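Local atomic coordinates of alternansucrase (Leuconostoc mesenteroides, PDB entry 6HVG), a protein that belongs to glycoside hydrolase family 70 and carries cell-wall-binding-type (choline-binding) repeats on either side of its catalytic-family region in the sequence. Residues L171-F185 and F195-D207. Sequence-based numbering, arbitrary orientation.
Sequences LQYFDDNGYQVKGSF and FDSVTGKASSNVD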
ATOM      1  N   LEU A 171      10.950  28.075  16.022  1.00 79.37           N
ATOM      2  CA  LEU A 171      11.348  29.322  16.667  1.00 76.90           C
ATOM      3  C   LEU A 171      12.742  29.143  17.283  1.00 75.81           C
ATOM      4  O   LEU A 171      12.927  28.324  18.191  1.00 79.63           O
ATOM      5  CB  LEU A 171      10.302  29.703  17.722  1.00 76.36           C
ATOM      6  CG  LEU A 171      10.356  31.064  18.405  1.00 79.67           C
ATOM      7  CD1 LEU A 171      10.353  32.232  17.420  1.00 81.85           C
ATOM      8  CD2 LEU A 171       9.180  31.152  19.363  1.00 80.38           C
ATOM      9  N   GLN A 172      13.719  29.892  16.765  1.00 71.57           N
ATOM     10  CA  GLN A 172      15.136  29.708  17.107  1.00 71.68           C
ATOM     11  C   GLN A 172      15.770  31.041  17.493  1.00 74.41           C
ATOM     12  O   GLN A 172      15.182  32.096  17.241  1.00 84.55           O
ATOM     13  CB  GLN A 172      15.895  29.109  15.919  1.00 71.19           C
ATOM     14  CG  GLN A 172      15.331  27.789  15.397  1.00 69.32           C
ATOM     15  CD  GLN A 172      16.208  27.133  14.333  1.00 67.53           C
ATOM     16  OE1 GLN A 172      16.891  27.820  13.561  1.00 65.93           O
ATOM     17  NE2 GLN A 172      16.190  25.794  14.287  1.00 64.43           N
ATOM     18  N   TYR A 173      16.953  31.013  18.107  1.00 72.05           N
ATOM     19  CA  TYR A 173      17.623  32.254  18.535  1.00 71.92           C
ATOM     20  C   TYR A 173      19.109  32.217  18.200  1.00 72.61           C
ATOM     21  O   TYR A 173      19.741  31.174  18.315  1.00 71.25           O
ATOM     22  CB  TYR A 173      17.413  32.524  20.043  1.00 71.53           C
ATOM     23  CG  TYR A 173      17.951  33.877  20.526  1.00 72.97           C
ATOM     24  CD1 TYR A 173      19.279  34.021  20.884  1.00 75.02           C
ATOM     25  CD2 TYR A 173      17.136  35.017  20.610  1.00 73.15           C
ATOM     26  CE1 TYR A 173      19.791  35.236  21.310  1.00 76.76           C
ATOM     27  CE2 TYR A 173      17.650  36.241  21.032  1.00 73.57           C
ATOM     28  CZ  TYR A 173      18.986  36.336  21.382  1.00 75.39           C
ATOM     29  OH  TYR A 173      19.573  37.507  21.802  1.00 76.15           O
ATOM     30  N   PHE A 174      19.639  33.365  17.766  1.00 73.69           N
ATOM     31  CA  PHE A 174      21.063  33.552  17.512  1.00 76.98           C
ATOM     32  C   PHE A 174      21.572  34.780  18.256  1.00 80.03           C
ATOM     33  O   PHE A 174      20.962  35.839  18.196  1.00 83.75           O
ATOM     34  CB  PHE A 174      21.313  33.716  16.010  1.00 79.37           C
ATOM     35  CG  PHE A 174      20.713  32.618  15.182  1.00 78.32           C
ATOM     36  CD1 PHE A 174      19.350  32.608  14.908  1.00 77.44           C
ATOM     37  CD2 PHE A 174      21.498  31.582  14.700  1.00 78.53           C
ATOM     38  CE1 PHE A 174      18.778  31.581  14.173  1.00 78.77           C
ATOM     39  CE2 PHE A 174      20.930  30.560  13.948  1.00 80.06           C
ATOM     40  CZ  PHE A 174      19.567  30.551  13.686  1.00 78.35           C
ATOM     41  N   ASP A 175      22.688  34.634  18.961  1.00 84.32           N
ATOM     42  CA  ASP A 175      23.302  35.742  19.720  1.00 88.30           C
ATOM     43  C   ASP A 175      23.867  36.774  18.745  1.00 89.67           C
ATOM     44  O   ASP A 175      23.626  36.659  17.542  1.00 90.89           O
ATOM     45  CB  ASP A 175      24.418  35.211  20.637  1.00 91.26           C
ATOM     46  CG  ASP A 175      23.894  34.497  21.875  1.00 90.92           C
ATOM     47  OD1 ASP A 175      22.906  34.973  22.474  1.00 92.09           O
ATOM     48  OD2 ASP A 175      24.507  33.479  22.276  1.00 90.75           O
ATOM     49  N   ASP A 176      24.602  37.773  19.250  1.00 94.43           N
ATOM     50  CA  ASP A 176      25.171  38.851  18.394  1.00 97.24           C
ATOM     51  C   ASP A 176      26.213  38.392  17.335  1.00 98.30           C
ATOM     52  O   ASP A 176      26.291  38.972  16.242  1.00 94.52           O
ATOM     53  CB  ASP A 176      25.763  39.987  19.244  1.00 96.35           C
ATOM     54  CG  ASP A 176      24.701  40.748  20.065  1.00 98.26           C
ATOM     55  OD1 ASP A 176      25.081  41.411  21.053  1.00 96.31           O
ATOM     56  OD2 ASP A 176      23.493  40.701  19.743  1.00 97.98           O
ATOM     57  N   ASN A 177      26.996  37.359  17.645  1.00 99.86           N
ATOM     58  CA  ASN A 177      27.928  36.768  16.655  1.00 95.68           C
ATOM     59  C   ASN A 177      27.252  35.919  15.561  1.00 91.66           C
ATOM     60  O   ASN A 177      27.909  35.557  14.586  1.00 91.38           O
ATOM     61  CB  ASN A 177      29.052  35.962  17.340  1.00 95.77           C
ATOM     62  CG  ASN A 177      28.535  34.974  18.389  1.00 97.76           C
ATOM     63  OD1 ASN A 177      27.377  34.536  18.359  1.00 92.54           O
ATOM     64  ND2 ASN A 177      29.401  34.622  19.326  1.00 99.70           N
ATOM     65  N   GLY A 178      25.960  35.602  15.725  1.00 88.71           N
ATOM     66  CA  GLY A 178      25.177  34.873  14.715  1.00 84.35           C
ATOM     67  C   GLY A 178      25.044  33.393  15.021  1.00 86.34           C
ATOM     68  O   GLY A 178      24.450  32.629  14.243  1.00 88.31           O
ATOM     69  N   TYR A 179      25.603  32.976  16.153  1.00 89.01           N
ATOM     70  CA  TYR A 179      25.557  31.570  16.555  1.00 85.59           C
ATOM     71  C   TYR A 179      24.197  31.222  17.127  1.00 82.03           C
ATOM     72  O   TYR A 179      23.516  32.068  17.714  1.00 83.25           O
ATOM     73  CB  TYR A 179      26.646  31.267  17.589  1.00 84.42           C
ATOM     74  CG  TYR A 179      28.067  31.402  17.079  1.00 83.55           C
ATOM     75  CD1 TYR A 179      28.369  31.279  15.721  1.00 83.90           C
ATOM     76  CD2 TYR A 179      29.122  31.608  17.962  1.00 84.70           C
ATOM     77  CE1 TYR A 179      29.671  31.375  15.262  1.00 82.39           C
ATOM     78  CE2 TYR A 179      30.429  31.713  17.510  1.00 83.81           C
ATOM     79  CZ  TYR A 179      30.692  31.593  16.156  1.00 83.98           C
ATOM     80  OH  TYR A 179      31.974  31.690  15.673  1.00 87.87           O
ATOM     81  N   GLN A 180      23.812  29.969  16.951  1.00 76.88           N
ATOM     82  CA  GLN A 180      22.534  29.498  17.439  1.00 74.21           C
ATOM     83  C   GLN A 180      22.681  28.939  18.841  1.00 74.79           C
ATOM     84  O   GLN A 180      23.620  28.201  19.138  1.00 74.91           O
ATOM     85  CB  GLN A 180      21.964  28.430  16.523  1.00 70.66           C
ATOM     86  CG  GLN A 180      20.630  27.876  16.980  1.00 69.11           C
ATOM     87  CD  GLN A 180      20.073  26.820  16.041  1.00 69.53           C
ATOM     88  OE1 GLN A 180      20.560  26.648  14.922  1.00 70.51           O
ATOM     89  NE2 GLN A 180      19.022  26.119  16.486  1.00 68.41           N
ATOM     90  N   VAL A 181      21.719  29.301  19.688  1.00 74.42           N
ATOM     91  CA  VAL A 181      21.708  28.949  21.099  1.00 73.27           C
ATOM     92  C   VAL A 181      20.878  27.707  21.330  1.00 69.57           C
ATOM     93  O   VAL A 181      19.776  27.615  20.846  1.00 64.84           O
ATOM     94  CB  VAL A 181      21.124  30.093  21.941  1.00 74.66           C
ATOM     95  CG1 VAL A 181      21.131  29.742  23.412  1.00 75.20           C
ATOM     96  CG2 VAL A 181      21.917  31.372  21.712  1.00 76.44           C
ATOM     97  N   LYS A 182      21.427  26.766  22.088  1.00 70.41           N
ATOM     98  CA  LYS A 182      20.761  25.522  22.416  1.00 69.39           C
ATOM     99  C   LYS A 182      20.918  25.203  23.894  1.00 69.72           C
ATOM    100  O   LYS A 182      21.983  25.386  24.487  1.00 70.10           O
ATOM    101  CB  LYS A 182      21.339  24.393  21.595  1.00 70.13           C
ATOM    102  CG  LYS A 182      20.907  24.438  20.160  1.00 72.73           C
ATOM    103  CD  LYS A 182      21.512  23.311  19.349  1.00 75.68           C
ATOM    104  CE  LYS A 182      21.351  23.546  17.850  1.00 76.68           C
ATOM    105  NZ  LYS A 182      21.937  22.414  17.087  1.00 75.72           N
ATOM    106  N   GLY A 183      19.827  24.741  24.490  1.00 70.29           N
ATOM    107  CA  GLY A 183      19.804  24.354  25.894  1.00 72.04           C
ATOM    108  C   GLY A 183      20.054  25.497  26.857  1.00 74.17           C
ATOM    109  O   GLY A 183      20.556  25.294  27.945  1.00 76.47           O
ATOM    110  N   SER A 184      19.694  26.703  26.460  1.00 75.15           N
ATOM    111  CA  SER A 184      19.856  27.855  27.303  1.00 75.64           C
ATOM    112  C   SER A 184      18.598  28.707  27.159  1.00 74.96           C
ATOM    113  O   SER A 184      17.846  28.533  26.210  1.00 77.16           O
ATOM    114  CB  SER A 184      21.088  28.609  26.854  1.00 77.08           C
ATOM    115  OG  SER A 184      21.603  29.388  27.907  1.00 84.73           O
ATOM    116  N   PHE A 185      18.369  29.606  28.110  1.00 73.50           N
ATOM    117  CA  PHE A 185      17.262  30.568  28.064  1.00 72.19           C
ATOM    118  C   PHE A 185      17.767  31.893  27.494  1.00 73.64           C
ATOM    119  O   PHE A 185      18.853  32.339  27.855  1.00 72.81           O
ATOM    120  CB  PHE A 185      16.758  30.845  29.479  1.00 72.64           C
ATOM    121  CG  PHE A 185      15.570  30.028  29.901  1.00 70.13           C
ATOM    122  CD1 PHE A 185      14.302  30.473  29.624  1.00 69.44           C
ATOM    123  CD2 PHE A 185      15.713  28.870  30.638  1.00 69.02           C
ATOM    124  CE1 PHE A 185      13.190  29.770  30.032  1.00 67.98           C
ATOM    125  CE2 PHE A 185      14.604  28.155  31.053  1.00 69.18           C
ATOM    126  CZ  PHE A 185      13.336  28.604  30.746  1.00 67.64           C
ATOM    127  N   PHE A 195      15.319  27.291  24.730  1.00 74.99           N
ATOM    128  CA  PHE A 195      15.490  26.619  23.456  1.00 75.22           C
ATOM    129  C   PHE A 195      16.087  25.212  23.714  1.00 74.64           C
ATOM    130  O   PHE A 195      16.923  25.040  24.612  1.00 78.63           O
ATOM    131  CB  PHE A 195      16.358  27.492  22.558  1.00 75.21           C
ATOM    132  CG  PHE A 195      15.781  28.873  22.287  1.00 76.08           C
ATOM    133  CD1 PHE A 195      15.129  29.156  21.092  1.00 75.63           C
ATOM    134  CD2 PHE A 195      15.929  29.904  23.207  1.00 78.21           C
ATOM    135  CE1 PHE A 195      14.627  30.426  20.835  1.00 75.15           C
ATOM    136  CE2 PHE A 195      15.421  31.175  22.956  1.00 76.25           C
ATOM    137  CZ  PHE A 195      14.761  31.432  21.774  1.00 74.75           C
ATOM    138  N   ASP A 196      15.627  24.214  22.962  1.00 70.84           N
ATOM    139  CA  ASP A 196      16.021  22.804  23.174  1.00 71.87           C
ATOM    140  C   ASP A 196      17.528  22.595  22.977  1.00 72.13           C
ATOM    141  O   ASP A 196      18.176  23.361  22.266  1.00 69.59           O
ATOM    142  CB  ASP A 196      15.247  21.887  22.213  1.00 71.17           C
ATOM    143  CG  ASP A 196      15.358  20.409  22.572  1.00 72.21           C
ATOM    144  OD1 ASP A 196      14.639  19.964  23.499  1.00 71.91           O
ATOM    145  OD2 ASP A 196      16.148  19.691  21.913  1.00 73.34           O
ATOM    146  N   SER A 197      18.071  21.562  23.620  1.00 73.98           N
ATOM    147  CA  SER A 197      19.510  21.291  23.601  1.00 77.19           C
ATOM    148  C   SER A 197      20.009  20.561  22.334  1.00 78.47           C
ATOM    149  O   SER A 197      21.202  20.637  21.995  1.00 76.73           O
ATOM    150  CB  SER A 197      19.901  20.496  24.858  1.00 76.78           C
ATOM    151  OG  SER A 197      19.523  19.128  24.768  1.00 72.27           O
ATOM    152  N   VAL A 198      19.102  19.847  21.664  1.00 79.08           N
ATOM    153  CA  VAL A 198      19.410  19.142  20.412  1.00 80.39           C
ATOM    154  C   VAL A 198      19.088  20.025  19.197  1.00 81.09           C
ATOM    155  O   VAL A 198      19.959  20.276  18.365  1.00 81.05           O
ATOM    156  CB  VAL A 198      18.644  17.787  20.312  1.00 77.84           C
ATOM    157  CG1 VAL A 198      18.831  17.125  18.950  1.00 74.85           C
ATOM    158  CG2 VAL A 198      19.104  16.841  21.410  1.00 77.11           C
ATOM    159  N   THR A 199      17.842  20.495  19.115  1.00 80.99           N
ATOM    160  CA  THR A 199      17.330  21.188  17.923  1.00 80.03           C
ATOM    161  C   THR A 199      17.446  22.708  17.983  1.00 79.99           C
ATOM    162  O   THR A 199      17.466  23.365  16.945  1.00 78.81           O
ATOM    163  CB  THR A 199      15.851  20.821  17.671  1.00 77.93           C
ATOM    164  OG1 THR A 199      15.047  21.206  18.796  1.00 80.40           O
ATOM    165  CG2 THR A 199      15.712  19.329  17.449  1.00 75.18           C
ATOM    166  N   GLY A 200      17.525  23.255  19.195  1.00 84.29           N
ATOM    167  CA  GLY A 200      17.525  24.705  19.413  1.00 84.38           C
ATOM    168  C   GLY A 200      16.168  25.345  19.216  1.00 82.07           C
ATOM    169  O   GLY A 200      16.079  26.546  18.964  1.00 82.72           O
ATOM    170  N   LYS A 201      15.123  24.528  19.337  1.00 79.10           N
ATOM    171  CA  LYS A 201      13.741  24.922  19.100  1.00 79.07           C
ATOM    172  C   LYS A 201      13.092  25.392  20.403  1.00 79.47           C
ATOM    173  O   LYS A 201      13.266  24.761  21.452  1.00 86.59           O
ATOM    174  CB  LYS A 201      12.967  23.717  18.567  1.00 75.73           C
ATOM    175  CG  LYS A 201      11.539  24.009  18.172  1.00 75.32           C
ATOM    176  CD  LYS A 201      10.751  22.734  17.947  1.00 77.79           C
ATOM    177  CE  LYS A 201       9.355  22.870  18.542  1.00 81.65           C
ATOM    178  NZ  LYS A 201       8.417  21.762  18.194  1.00 79.09           N
ATOM    179  N   ALA A 202      12.321  26.471  20.334  1.00 75.73           N
ATOM    180  CA  ALA A 202      11.678  27.015  21.527  1.00 75.21           C
ATOM    181  C   ALA A 202      10.698  26.004  22.174  1.00 73.20           C
ATOM    182  O   ALA A 202       9.749  25.514  21.533  1.00 70.49           O
ATOM    183  CB  ALA A 202      10.990  28.339  21.204  1.00 74.08           C
ATOM    184  N   SER A 203      10.968  25.670  23.437  1.00 73.64           N
ATOM    185  CA  SER A 203      10.085  24.790  24.220  1.00 77.13           C
ATOM    186  C   SER A 203      10.005  25.131  25.728  1.00 71.54           C
ATOM    187  O   SER A 203      10.839  25.819  26.277  1.00 73.12           O
ATOM    188  CB  SER A 203      10.454  23.305  24.007  1.00 80.68           C
ATOM    189  OG  SER A 203      11.818  23.043  24.277  1.00 83.24           O
ATOM    190  N   SER A 204       8.959  24.635  26.369  1.00 70.28           N
ATOM    191  CA  SER A 204       8.710  24.857  27.786  1.00 69.82           C
ATOM    192  C   SER A 204       9.833  24.376  28.680  1.00 67.62           C
ATOM    193  O   SER A 204      10.405  23.315  28.475  1.00 68.25           O
ATOM    194  CB  SER A 204       7.441  24.119  28.225  1.00 68.51           C
ATOM    195  OG  SER A 204       6.311  24.659  27.583  1.00 74.48           O
ATOM    196  N   ASN A 205      10.107  25.151  29.714  1.00 66.09           N
ATOM    197  CA  ASN A 205      11.034  24.736  30.734  1.00 64.85           C
ATOM    198  C   ASN A 205      10.812  25.528  32.013  1.00 64.32           C
ATOM    199  O   ASN A 205      10.020  26.476  32.057  1.00 65.74           O
ATOM    200  CB  ASN A 205      12.482  24.922  30.236  1.00 65.43           C
ATOM    201  CG  ASN A 205      13.429  23.861  30.759  1.00 64.34           C
ATOM    202  OD1 ASN A 205      13.062  23.006  31.547  1.00 61.26           O
ATOM    203  ND2 ASN A 205      14.664  23.922  30.313  1.00 68.18           N
ATOM    204  N   VAL A 206      11.538  25.119  33.045  1.00 62.60           N
ATOM    205  CA  VAL A 206      11.552  25.783  34.321  1.00 61.67           C
ATOM    206  C   VAL A 206      12.940  26.354  34.514  1.00 64.03           C
ATOM    207  O   VAL A 206      13.928  25.644  34.370  1.00 64.49           O
ATOM    208  CB  VAL A 206      11.265  24.775  35.437  1.00 60.71           C
ATOM    209  CG1 VAL A 206      11.176  25.473  36.774  1.00 62.12           C
ATOM    210  CG2 VAL A 206       9.987  24.018  35.132  1.00 59.33           C
ATOM    211  N   ASP A 207      13.016  27.641  34.824  1.00 65.88           N
ATOM    212  CA  ASP A 207      14.267  28.287  35.132  1.00 67.94           C
ATOM    213  C   ASP A 207      14.244  28.657  36.612  1.00 67.33           C
ATOM    214  O   ASP A 207      13.215  29.101  37.133  1.00 68.80           O
ATOM    215  CB  ASP A 207      14.412  29.541  34.260  1.00 72.34           C
ATOM    216  CG  ASP A 207      15.860  30.024  34.123  1.00 77.68           C
ATOM    217  OD1 ASP A 207      16.770  29.468  34.768  1.00 82.30           O
ATOM    218  OD2 ASP A 207      16.089  30.986  33.359  1.00 83.31           O
TER
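Leu171 O accepts from Ala202 N at 2.9 Å, with the donor in the carbonyl plane. Beside this bond Leu171 CB touches Ala202 CB. Further along, Phe195 N donates to Ser184 O at 3.2 Å, with an N-H...O angle of 156°. Gly183 N makes weak hydrogen bonds to Phe195 O and Asp196 O; its left-handed backbone (phi 64°) suits glycine. Lys182 runs extended alongside the 196-200 turn and hydrogen-bonds through NZ to Val198 O at 3.2 Å. The extended Gln180 brings NE2 to Thr199 O in a weak bond. The turn holds itself too: Asp196 OD2 accepts from Val198 N at 3.0 Å, forming an Asx turn.

Phe195 fills the middle. With CG anti to the carbonyl carbon (chi1 -59°), its ring meets Tyr173 CB, which lies over one face, 3.8 Å from the centroid, a CH-pi contact. Ser184 O lies at the ring edge. Asp207 CB makes a CH-pi contact over the face of Phe185, and OD2 lies over one face toward the rim; Asp207 OD2 is bonded to His192, which stacks on Phe185.

This is packing within a choline-binding-type repeat. The 163-167/170-174 hairpin supplies Leu164 against Phe195, Arg186 of strand 185-188 also touches Phe195, and strand 205-209 pairs with 212-216 as the next hairpin.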